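Local coordinates for lipoprotein LPPX (Mycobacterium tuberculosis, PDB 2BYO) that probably carries phthiocerol dimycocerosate lipids from the cell membrane toward the outer membrane, in the large hydrophobic cavity of a U-shaped beta half-barrel, at residues A[42-47]-A[59-64]; A[55-60]-A[73-78]; A[22-27]-A[131-136]. All coordinates share one frame; numbering follows the deposited sequence.

Interaction 1 (A[42-47]-A[59-64]); sequences HVAVRT and SADVDV. With ZN (zinc ion), chain C.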
loop_
_atom_site.group_PDB
_atom_site.type_symbol
_atom_site.label_atom_id
_atom_site.label_comp_id
_atom_site.label_asym_id
_atom_site.label_seq_id
_atom_site.Cartn_x
_atom_site.Cartn_y
_atom_site.Cartn_z
ATOM N N HIS A 42 8.541 -4.803 -5.336
ATOM C CA HIS A 42 9.119 -3.561 -4.820
ATOM C C HIS A 42 7.954 -2.607 -4.615
ATOM O O HIS A 42 7.059 -2.531 -5.472
ATOM C CB HIS A 42 10.139 -2.995 -5.810
ATOM C CG HIS A 42 10.798 -1.727 -5.356
ATOM N ND1 HIS A 42 12.010 -1.710 -4.696
ATOM C CD2 HIS A 42 10.435 -0.432 -5.506
ATOM C CE1 HIS A 42 12.355 -0.460 -4.448
ATOM N NE2 HIS A 42 11.407 0.333 -4.913
ATOM N N VAL A 43 7.923 -1.949 -3.456
ATOM C CA VAL A 43 6.882 -0.978 -3.129
ATOM C C VAL A 43 7.485 0.401 -2.837
ATOM O O VAL A 43 8.464 0.528 -2.069
ATOM C CB VAL A 43 6.023 -1.426 -1.925
ATOM C CG1 VAL A 43 5.105 -0.313 -1.485
ATOM C CG2 VAL A 43 5.174 -2.634 -2.293
ATOM N N ALA A 44 6.899 1.413 -3.480
ATOM C CA ALA A 44 7.224 2.801 -3.245
ATOM C C ALA A 44 6.012 3.483 -2.633
ATOM O O ALA A 44 4.933 3.553 -3.245
ATOM C CB ALA A 44 7.615 3.473 -4.534
ATOM N N VAL A 45 6.180 3.960 -1.412
ATOM C CA VAL A 45 5.147 4.715 -0.718
ATOM C C VAL A 45 5.500 6.199 -0.749
ATOM O O VAL A 45 6.613 6.586 -0.411
ATOM C CB VAL A 45 4.988 4.245 0.740
ATOM C CG1 VAL A 45 3.916 5.066 1.453
ATOM C CG2 VAL A 45 4.644 2.747 0.794
ATOM N N ARG A 46 4.553 7.022 -1.169
ATOM C CA ARG A 46 4.702 8.464 -1.129
ATOM C C ARG A 46 3.469 9.029 -0.440
ATOM O O ARG A 46 2.400 8.406 -0.458
ATOM C CB ARG A 46 4.810 9.047 -2.552
ATOM C CG ARG A 46 6.005 8.521 -3.370
ATOM C CD ARG A 46 7.350 9.042 -2.857
ATOM N NE ARG A 46 8.462 8.505 -3.653
ATOM C CZ ARG A 46 9.090 7.341 -3.444
ATOM N NH1 ARG A 46 8.762 6.541 -2.435
ATOM N NH2 ARG A 46 10.071 6.973 -4.256
ATOM N N THR A 47 3.623 10.203 0.166
ATOM C CA THR A 47 2.514 10.892 0.796
ATOM C C THR A 47 2.551 12.369 0.429
ATOM O O THR A 47 3.603 12.897 0.074
ATOM C CB THR A 47 2.549 10.771 2.355
ATOM O OG1 THR A 47 3.770 11.311 2.868
ATOM C CG2 THR A 47 2.426 9.329 2.800
ATOM N N SER A 59 7.592 8.485 3.484
ATOM C CA SER A 59 8.017 7.962 2.193
ATOM C C SER A 59 8.752 6.642 2.412
ATOM O O SER A 59 9.388 6.458 3.449
ATOM C CB SER A 59 8.938 8.971 1.489
ATOM O OG SER A 59 9.293 8.534 0.190
ATOM N N ALA A 60 8.647 5.710 1.464
ATOM C CA ALA A 60 9.471 4.499 1.513
ATOM C C ALA A 60 9.634 3.874 0.142
ATOM O O ALA A 60 8.759 3.993 -0.708
ATOM C CB ALA A 60 8.883 3.473 2.487
ATOM N N ASP A 61 10.780 3.227 -0.052
ATOM C CA ASP A 61 11.020 2.324 -1.162
ATOM C C ASP A 61 11.548 1.049 -0.553
ATOM O O ASP A 61 12.626 1.049 0.066
ATOM C CB ASP A 61 12.023 2.896 -2.153
ATOM C CG ASP A 61 11.408 3.956 -3.029
ATOM O OD1 ASP A 61 11.259 5.092 -2.550
ATOM O OD2 ASP A 61 11.053 3.642 -4.181
ATOM N N VAL A 62 10.790 -0.030 -0.740
ATOM C CA VAL A 62 10.975 -1.253 0.029
ATOM C C VAL A 62 10.853 -2.500 -0.857
ATOM O O VAL A 62 9.915 -2.629 -1.633
ATOM C CB VAL A 62 9.942 -1.307 1.190
ATOM C CG1 VAL A 62 10.144 -2.535 2.067
ATOM C CG2 VAL A 62 10.063 -0.055 2.058
ATOM N N ASP A 63 11.807 -3.410 -0.723
ATOM C CA ASP A 63 11.713 -4.733 -1.330
ATOM C C ASP A 63 10.996 -5.661 -0.365
ATOM O O ASP A 63 11.319 -5.681 0.817
ATOM C CB ASP A 63 13.102 -5.286 -1.629
ATOM C CG ASP A 63 13.749 -4.616 -2.813
ATOM O OD1 ASP A 63 13.042 -4.020 -3.653
ATOM O OD2 ASP A 63 14.983 -4.687 -2.920
ATOM N N VAL A 64 10.023 -6.418 -0.876
ATOM C CA VAL A 64 9.174 -7.262 -0.047
ATOM C C VAL A 64 9.234 -8.698 -0.537
ATOM O O VAL A 64 9.093 -8.962 -1.734
ATOM C CB VAL A 64 7.698 -6.794 -0.069
ATOM C CG1 VAL A 64 6.830 -7.705 0.807
ATOM C CG2 VAL A 64 7.580 -5.351 0.400
HETATM ZN ZN ZN C . 11.905 2.178 -5.338
HETATM O O HOH W 1 11.216 2.607 -7.452
HETATM O O HOH W 2 14.311 2.442 -5.169
#

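Interaction 2 (A[55-60]-A[73-78]); sequences LGITSA and GVCTYN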
loop_
_atom_site.group_PDB
_atom_site.type_symbol
_atom_site.label_atom_id
_atom_site.label_comp_id
_atom_site.label_asym_id
_atom_site.label_seq_id
_atom_site.Cartn_x
_atom_site.Cartn_y
_atom_site.Cartn_z
ATOM N N LEU A 55 3.242 5.296 11.371
ATOM C CA LEU A 55 4.269 5.234 12.411
ATOM C C LEU A 55 5.367 6.297 12.254
ATOM O O LEU A 55 6.496 6.094 12.710
ATOM C CB LEU A 55 4.899 3.829 12.457
ATOM C CG LEU A 55 3.945 2.634 12.524
ATOM C CD1 LEU A 55 4.730 1.334 12.473
ATOM C CD2 LEU A 55 3.101 2.696 13.770
ATOM N N GLY A 56 5.028 7.423 11.624
ATOM C CA GLY A 56 5.977 8.521 11.398
ATOM C C GLY A 56 6.738 8.457 10.077
ATOM O O GLY A 56 7.554 9.340 9.780
ATOM N N ILE A 57 6.490 7.408 9.295
ATOM C CA ILE A 57 7.057 7.282 7.961
ATOM C C ILE A 57 6.175 8.038 6.960
ATOM O O ILE A 57 4.948 7.936 7.019
ATOM C CB ILE A 57 7.171 5.806 7.538
ATOM C CG1 ILE A 57 8.148 5.075 8.461
ATOM C CG2 ILE A 57 7.614 5.695 6.058
ATOM C CD1 ILE A 57 8.254 3.601 8.180
ATOM N N THR A 58 6.807 8.808 6.071
ATOM C CA THR A 58 6.106 9.616 5.060
ATOM C C THR A 58 6.546 9.295 3.622
ATOM O O THR A 58 5.934 9.770 2.656
ATOM C CB THR A 58 6.305 11.131 5.317
ATOM O OG1 THR A 58 7.703 11.437 5.341
ATOM C CG2 THR A 58 5.693 11.544 6.644
ATOM N N SER A 59 7.592 8.485 3.484
ATOM C CA SER A 59 8.017 7.962 2.193
ATOM C C SER A 59 8.752 6.642 2.412
ATOM O O SER A 59 9.388 6.458 3.449
ATOM C CB SER A 59 8.938 8.971 1.489
ATOM O OG SER A 59 9.293 8.534 0.190
ATOM N N ALA A 60 8.647 5.710 1.464
ATOM C CA ALA A 60 9.471 4.499 1.513
ATOM C C ALA A 60 9.634 3.874 0.142
ATOM O O ALA A 60 8.759 3.993 -0.708
ATOM C CB ALA A 60 8.883 3.473 2.487
ATOM N N GLY A 73 14.453 -1.915 2.953
ATOM C CA GLY A 73 14.554 -0.777 2.073
ATOM C C GLY A 73 14.955 0.481 2.810
ATOM O O GLY A 73 15.700 0.434 3.790
ATOM N N VAL A 74 14.414 1.602 2.346
ATOM C CA VAL A 74 14.773 2.917 2.854
ATOM C C VAL A 74 13.488 3.718 3.024
ATOM O O VAL A 74 12.497 3.459 2.332
ATOM C CB VAL A 74 15.782 3.609 1.906
ATOM C CG1 VAL A 74 15.150 3.959 0.573
ATOM C CG2 VAL A 74 16.372 4.824 2.543
ATOM N N CYS A 75 13.494 4.654 3.965
ATOM C CA CYS A 75 12.312 5.455 4.241
ATOM C C CYS A 75 12.667 6.856 4.703
ATOM O O CYS A 75 13.822 7.160 4.999
ATOM C CB CYS A 75 11.419 4.765 5.284
ATOM S SG CYS A 75 12.016 4.750 6.969
ATOM N N THR A 76 11.651 7.700 4.730
ATOM C CA THR A 76 11.730 9.005 5.357
ATOM C C THR A 76 10.931 8.862 6.646
ATOM O O THR A 76 9.731 8.562 6.599
ATOM C CB THR A 76 11.140 10.106 4.447
ATOM O OG1 THR A 76 11.932 10.210 3.255
ATOM C CG2 THR A 76 11.132 11.459 5.156
ATOM N N TYR A 77 11.611 9.060 7.774
ATOM C CA TYR A 77 11.049 8.882 9.105
ATOM C C TYR A 77 11.304 10.137 9.933
ATOM O O TYR A 77 12.451 10.554 10.105
ATOM C CB TYR A 77 11.684 7.661 9.795
ATOM C CG TYR A 77 11.355 7.580 11.270
ATOM C CD1 TYR A 77 10.100 7.171 11.701
ATOM C CD2 TYR A 77 12.295 7.929 12.235
ATOM C CE1 TYR A 77 9.783 7.117 13.043
ATOM C CE2 TYR A 77 11.984 7.872 13.587
ATOM C CZ TYR A 77 10.725 7.468 13.977
ATOM O OH TYR A 77 10.410 7.409 15.309
ATOM N N ASN A 78 10.231 10.731 10.450
ATOM C CA ASN A 78 10.299 11.987 11.186
ATOM C C ASN A 78 11.127 13.050 10.458
ATOM O O ASN A 78 11.905 13.781 11.072
ATOM C CB ASN A 78 10.824 11.731 12.608
ATOM C CG ASN A 78 9.791 11.039 13.501
ATOM O OD1 ASN A 78 8.651 10.785 13.089
ATOM N ND2 ASN A 78 10.186 10.744 14.732
#

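Interaction 3 (A[22-27]-A[131-136]); sequences PALLAE and LQAQGT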
loop_
_atom_site.group_PDB
_atom_site.type_symbol
_atom_site.label_atom_id
_atom_site.label_comp_id
_atom_site.label_asym_id
_atom_site.label_seq_id
_atom_site.Cartn_x
_atom_site.Cartn_y
_atom_site.Cartn_z
ATOM N N PRO A 22 -20.545 -4.384 -10.537
ATOM C CA PRO A 22 -19.964 -5.731 -10.553
ATOM C C PRO A 22 -18.771 -5.933 -11.494
ATOM O O PRO A 22 -17.845 -6.668 -11.151
ATOM C CB PRO A 22 -21.139 -6.605 -10.987
ATOM C CG PRO A 22 -22.317 -5.894 -10.473
ATOM C CD PRO A 22 -22.008 -4.439 -10.688
ATOM N N ALA A 23 -18.782 -5.279 -12.653
ATOM C CA ALA A 23 -17.691 -5.430 -13.618
ATOM C C ALA A 23 -16.427 -4.741 -13.089
ATOM O O ALA A 23 -15.343 -5.315 -13.124
ATOM C CB ALA A 23 -18.094 -4.885 -14.977
ATOM N N LEU A 24 -16.574 -3.541 -12.531
ATOM C CA LEU A 24 -15.422 -2.827 -11.969
ATOM C C LEU A 24 -14.888 -3.494 -10.701
ATOM O O LEU A 24 -13.688 -3.531 -10.470
ATOM C CB LEU A 24 -15.757 -1.372 -11.684
ATOM C CG LEU A 24 -16.248 -0.598 -12.901
ATOM C CD1 LEU A 24 -16.505 0.844 -12.522
ATOM C CD2 LEU A 24 -15.243 -0.693 -14.031
ATOM N N LEU A 25 -15.783 -4.030 -9.888
ATOM C CA LEU A 25 -15.369 -4.783 -8.717
ATOM C C LEU A 25 -14.588 -6.033 -9.115
ATOM O O LEU A 25 -13.608 -6.388 -8.466
ATOM C CB LEU A 25 -16.580 -5.186 -7.860
ATOM C CG LEU A 25 -16.668 -4.581 -6.458
ATOM C CD1 LEU A 25 -17.669 -5.394 -5.651
ATOM C CD2 LEU A 25 -15.319 -4.534 -5.749
ATOM N N ALA A 26 -15.042 -6.698 -10.173
ATOM C CA ALA A 26 -14.397 -7.900 -10.663
ATOM C C ALA A 26 -12.968 -7.592 -11.092
ATOM O O ALA A 26 -12.051 -8.356 -10.792
ATOM C CB ALA A 26 -15.185 -8.492 -11.816
ATOM N N GLU A 27 -12.786 -6.475 -11.794
ATOM C CA GLU A 27 -11.469 -6.067 -12.259
ATOM C C GLU A 27 -10.549 -5.744 -11.090
ATOM O O GLU A 27 -9.372 -6.092 -11.124
ATOM C CB GLU A 27 -11.573 -4.874 -13.211
ATOM C CG GLU A 27 -10.252 -4.415 -13.837
ATOM C CD GLU A 27 -9.637 -5.443 -14.780
ATOM O OE1 GLU A 27 -8.583 -5.141 -15.378
ATOM O OE2 GLU A 27 -10.192 -6.546 -14.936
ATOM N N LEU A 131 -17.890 3.135 -7.606
ATOM C CA LEU A 131 -16.794 2.739 -8.484
ATOM C C LEU A 131 -16.964 3.432 -9.825
ATOM O O LEU A 131 -18.038 3.409 -10.385
ATOM C CB LEU A 131 -16.749 1.215 -8.672
ATOM C CG LEU A 131 -16.291 0.406 -7.447
ATOM C CD1 LEU A 131 -16.333 -1.087 -7.753
ATOM C CD2 LEU A 131 -14.892 0.818 -7.013
ATOM N N GLN A 132 -15.906 4.066 -10.320
ATOM C CA GLN A 132 -15.951 4.762 -11.611
ATOM C C GLN A 132 -14.703 4.422 -12.413
ATOM O O GLN A 132 -13.577 4.530 -11.912
ATOM C CB GLN A 132 -16.032 6.285 -11.416
ATOM C CG GLN A 132 -17.389 6.816 -10.985
ATOM C CD GLN A 132 -17.352 8.311 -10.633
ATOM O OE1 GLN A 132 -16.680 9.115 -11.302
ATOM N NE2 GLN A 132 -18.080 8.686 -9.584
ATOM N N ALA A 133 -14.917 4.011 -13.658
ATOM C CA ALA A 133 -13.838 3.728 -14.572
ATOM C C ALA A 133 -13.426 5.033 -15.248
ATOM O O ALA A 133 -14.157 5.557 -16.082
ATOM C CB ALA A 133 -14.289 2.698 -15.604
ATOM N N GLN A 134 -12.249 5.544 -14.897
ATOM C CA GLN A 134 -11.819 6.864 -15.364
ATOM C C GLN A 134 -11.006 6.803 -16.646
ATOM O O GLN A 134 -10.560 7.829 -17.148
ATOM C CB GLN A 134 -10.997 7.570 -14.293
ATOM C CG GLN A 134 -11.668 7.708 -12.943
ATOM C CD GLN A 134 -12.778 8.734 -12.913
ATOM O OE1 GLN A 134 -13.397 8.968 -11.866
ATOM N NE2 GLN A 134 -13.035 9.362 -14.051
ATOM N N GLY A 135 -10.820 5.612 -17.186
ATOM C CA GLY A 135 -10.070 5.461 -18.417
ATOM C C GLY A 135 -8.646 5.007 -18.184
ATOM O O GLY A 135 -8.309 4.479 -17.118
ATOM N N THR A 136 -7.812 5.228 -19.193
ATOM C CA THR A 136 -6.474 4.670 -19.245
ATOM C C THR A 136 -5.448 5.747 -18.907
ATOM O O THR A 136 -5.552 6.880 -19.365
ATOM C CB THR A 136 -6.194 4.064 -20.624
ATOM O OG1 THR A 136 -7.071 2.952 -20.844
ATOM C CG2 THR A 136 -4.756 3.581 -20.740
#

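Interaction 1 (A[42-47]-A[59-64])
Asp61 OD1 is gripped by both terminal nitrogens of Arg46. Arg46 NH2 meets Asp61 OD1 on its syn lone pair at 2.8 Å, while Arg46 NH1 comes to it from above the carboxylate plane at 2.9 Å. In this end-on salt bridge the guanidinium and carboxylate planes stand 59° apart. Arg46 NH1 also donates to Val45 O (3.0 Å), reaching it from the carbonyl face opposite to Ala60 N. The other oxygen, Asp61 OD2, binds a zinc ion at 2.0 Å; His42 NE2 binds that zinc at 2.0 Å as well, and two waters complete the observed ligands. With guanidinium and metal on its two oxygens, the Asp61 carboxylate is probably stabilised as an anion. Val62 O lies over one face of the His42 ring. At the ring edge Asp63 OD1 is 2.7 Å from His42 ND1, a contact that is no hydrogen bond because both atoms ligate a second zinc. Beneath these side chains the backbones run antiparallel (176°), with paired bonds between Val43 and Val62 and between Val45 and Ala60. Val43, Val45, Ala60 and Val62 point to the other, buried face, where Val43 touches a bound docosahexaenoic acid. It is an antiparallel beta hairpin of the lipid-binding half-barrel, with apolar residues on one face and zinc-binding His and Asp on the other.

Interaction 2 (A[55-60]-A[73-78])
A beta bulge in the hairpin of strands 57-65 and 70-77 sets Thr58 and Ser59 opposite the single residue Thr76. Thr58 N donates to Thr76 O at 3.0 Å, and Thr76 N donates in turn to Ser59 O at 2.9 Å. Beyond the bulge, toward the start of strand 57-65, a nearly straight bond runs from Asn78 N to Gly56 O (3.1 Å, 172°). Thr58 OG1 lies 3.4 Å from Thr76 CG2, the two side chains crossing obliquely. The extra residue interrupts the strand alternation, which puts Ile57 and Ala60 on one face together with Cys75 and Tyr77. This is an apolar face of the half-barrel sheet, covered by Phe85 and Leu103 from other strands, and the Ile57 side chain is about 4 Å, at nearest atoms, from a bound alpha-linolenic acid. Cys75 CB is 4.0 Å from Ile57 CG2 and equally far from Ala60 CB. Cys75 SG, placed between the backbone N and the carbonyl carbon (chi1 72°), comes 4.1 Å from Ile57 CD1. The Tyr77 ring turns its edge to this strand: Leu55 O lies in the ring plane, 3.5 Å from Tyr77 CE1, and Ile57 CG1 approaches the same edge at CD1.

Interaction 3 (A[22-27]-A[131-136])
Helix 22-27 crosses strand 131-136 steeply, at 75°, with the axes 8.5 Å apart at closest approach. The backbones come nearest at Leu24 and Leu131, whose CA atoms are 6.7 Å apart. No hydrogen bond joins the two segments: the helix is held by its own backbone bonds, such as Ala26 N to Pro22 O, and Leu24 N is bonded to the side chain of Asp21 just before it. Leu24 carries much of the contact, with its CG anti to the carbonyl carbon (chi1 -57°); one methyl meets the strand backbone and the other the side chain of Ala133. Leu24 CD1 rests 3.7 Å from Leu131 O and just as far from Ala133 N, whereas Leu24 CD2 packs on Ala133 CB at 3.9 Å. The contact thus lays the beginning of helix 22-36 over the end of the half-barrel sheet, since strand 129-139 is outermost within the chain. Along one edge that strand is hydrogen-bonded to strand 142-151, through Gln132 with Thr148 and Gln134 with Lys146. Leu131 points back at the helix, its CD1 touching both leucines: this methyl is 4.0 Å from Leu24 CB and 3.7 Å from Leu25 CG. The Leu25 and Leu131 side chains cross at about a right angle. Leu25 has an unusual first torsion (chi1 -115°), with CG beside that methyl. The Leu25 side chain also packs on Leu125, a residue of the docosahexaenoic acid pocket. Leu131 is buried, its side chain about 5 Å, at nearest atoms, from that fatty acid, while Ala133, two residues along the strand, is exposed. Gln132, between them, points away from the helix, and its NE2 is hydrogen-bonded to Asn130 OD1.

How the interactions relate
Interactions 1 and 2 share strand 57-65 and hold three consecutive strands of one antiparallel sheet. They touch directly, through Thr47 OG1 with Thr58 O and Asp61 N with Val74 O. Both are partly buried and rest on backbone hydrogen bonds, but interaction 1 adds a salt bridge and zinc ligands on one face, whereas the side chains of interaction 2 meet mainly by apolar packing. Interaction 3 lies on the opposite side of the chain's centre, its nearest atoms about 17 Å from interaction 1 and about 23 Å from interaction 2. It is a surface contact made mainly by leucines and an alanine, joining a helix to the sheet's far end strand without hydrogen bonds.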